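Local coordinates for transcription initiation factor TFIID subunit 6 (Drosophila melanogaster, PDB 1TAF), which serves as a subunit of the general transcription factor TFIID, which mediates promoter responses to activators and repressors, and forms heterodimers through its histone-fold domain, at residues I7-M12 and D27-L32. Residues are numbered along the deposited sequence; the frame is centred on the assembly and turned at random.
With ZN (zinc ion), chain D; ZN (zinc ion), chain G.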
# COMPACT_ATOMS: atom_id res chain seq x y z
N ILE B 7 12.81 14.60 -14.41
CA ILE B 7 13.46 14.95 -13.16
C ILE B 7 14.85 14.31 -13.18
O ILE B 7 15.01 13.19 -13.66
CB ILE B 7 12.62 14.43 -11.96
CG1 ILE B 7 11.27 15.17 -11.88
CG2 ILE B 7 13.41 14.55 -10.66
CD1 ILE B 7 11.38 16.70 -11.66
N SER B 8 15.85 15.02 -12.68
CA SER B 8 17.21 14.49 -12.67
C SER B 8 17.41 13.40 -11.62
O SER B 8 16.74 13.38 -10.58
CB SER B 8 18.22 15.61 -12.40
OG SER B 8 18.02 16.16 -11.10
N ALA B 9 18.37 12.52 -11.89
CA ALA B 9 18.72 11.46 -10.96
C ALA B 9 19.30 12.09 -9.70
O ALA B 9 19.19 11.53 -8.61
CB ALA B 9 19.72 10.55 -11.60
N GLU B 10 19.90 13.27 -9.85
CA GLU B 10 20.49 14.00 -8.72
C GLU B 10 19.44 14.40 -7.67
O GLU B 10 19.68 14.31 -6.46
CB GLU B 10 21.25 15.22 -9.23
CG GLU B 10 21.98 15.98 -8.15
CD GLU B 10 22.96 15.11 -7.38
OE1 GLU B 10 23.58 14.20 -8.00
OE2 GLU B 10 23.11 15.34 -6.15
N SER B 11 18.26 14.78 -8.14
CA SER B 11 17.16 15.16 -7.27
C SER B 11 16.70 14.00 -6.39
O SER B 11 16.20 14.21 -5.29
CB SER B 11 15.98 15.67 -8.09
OG SER B 11 16.36 16.75 -8.91
N MET B 12 16.86 12.77 -6.88
CA MET B 12 16.46 11.58 -6.13
C MET B 12 17.38 11.40 -4.93
O MET B 12 16.97 10.91 -3.88
CB MET B 12 16.55 10.33 -7.01
CG MET B 12 15.76 10.39 -8.31
SD MET B 12 13.99 10.52 -8.06
CE MET B 12 13.73 12.28 -8.19
N ASP B 27 22.27 3.63 -10.74
CA ASP B 27 21.21 3.01 -11.53
C ASP B 27 19.83 3.10 -10.84
O ASP B 27 18.80 3.25 -11.51
CB ASP B 27 21.57 1.57 -11.93
CG ASP B 27 21.91 0.65 -10.73
OD1 ASP B 27 21.82 1.07 -9.54
OD2 ASP B 27 22.26 -0.53 -10.99
N ALA B 28 19.84 3.05 -9.51
CA ALA B 28 18.61 3.15 -8.73
C ALA B 28 18.04 4.58 -8.83
O ALA B 28 16.85 4.75 -9.07
CB ALA B 28 18.87 2.78 -7.27
N ALA B 29 18.89 5.59 -8.68
CA ALA B 29 18.45 6.98 -8.79
C ALA B 29 17.94 7.29 -10.19
O ALA B 29 16.94 8.00 -10.33
CB ALA B 29 19.60 7.94 -8.43
N LYS B 30 18.62 6.78 -11.22
CA LYS B 30 18.21 7.01 -12.62
C LYS B 30 16.85 6.36 -12.89
O LYS B 30 15.99 6.93 -13.58
CB LYS B 30 19.21 6.40 -13.61
CG LYS B 30 20.66 6.84 -13.44
CD LYS B 30 20.87 8.32 -13.70
CE LYS B 30 22.28 8.77 -13.26
NZ LYS B 30 22.53 8.59 -11.79
N GLU B 31 16.66 5.16 -12.36
CA GLU B 31 15.40 4.46 -12.56
C GLU B 31 14.25 5.24 -11.93
O GLU B 31 13.22 5.44 -12.55
CB GLU B 31 15.47 3.06 -11.97
CG GLU B 31 14.17 2.25 -12.11
CD GLU B 31 13.84 1.89 -13.56
OE1 GLU B 31 14.73 1.99 -14.43
OE2 GLU B 31 12.69 1.50 -13.82
N LEU B 32 14.45 5.67 -10.69
CA LEU B 32 13.45 6.44 -9.95
C LEU B 32 13.13 7.77 -10.61
O LEU B 32 11.98 8.19 -10.62
CB LEU B 32 13.93 6.69 -8.52
CG LEU B 32 13.39 5.81 -7.41
CD1 LEU B 32 14.03 6.23 -6.12
CD2 LEU B 32 11.88 5.95 -7.31
ZN ZN D . 23.02 -1.43 -9.35
ZN ZN G . 11.01 1.50 -12.77
O HOH W 1 25.12 -0.64 -8.87
O HOH W 2 22.91 -3.35 -10.08
O HOH W 3 11.13 0.13 -11.17
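Ala9 and Ala29 meet methyl to methyl, CB to CB at 4.1 Å, where the first turn of helix 9-18 rests against the start of the long helix 26-53. With methyls here, and with the CB of Lys30 pointing away, the backbones come close: the CA atoms of Ala9 and Lys30 are 4.8 Å apart. The Ala29 methyl is the bump on the long helix: its CB fits between Ala9 and Met12, 3.6 Å from Ala9 O and 4.1 Å from Met12 CB. The Ala9 methyl is the answering bump, and the outer part of the Lys30 chain, CD to NZ, bends round it. Although the Lys30 side chain sets out away from helix 9-18, a bend at chi2 (-64°) lays CD against Ala9 CB, CE follows on the extended chain, and a second bend at chi4 (-62°) turns NZ back beside the same methyl; the approach of CD, at 3.3 Å, is tighter than usual for two carbons. Lys30 NZ is held by the carbonyl of Asp26, one turn back on its own helix. On the inner side, Met12 reaches into the hollow between Ala29 and Leu32. Its CG passes 3.3 Å from Ala29 O, and its sulphur rests on the backbone carbonyl carbon and CB of Leu32, with SD 3.8 Å from Leu32 C, the two side chains crossing obliquely. The opposite face of the long helix carries Asp27 and Glu31, which bind two different zinc ions: Glu31 OE2 lies 2.0 Å from its metal, a site shared with Asp35, while an acidic side chain on the chain of another protein, the heterodimer partner, helps bind the ion at Asp27. In this histone fold the contact packs the short first helix on the long central one. Leu24, in the connecting loop, touches Met12 and Ala29, and apolar side chains of the partner protein's chain pack on Met12 and Leu32, joining this corner to the heterodimer interface.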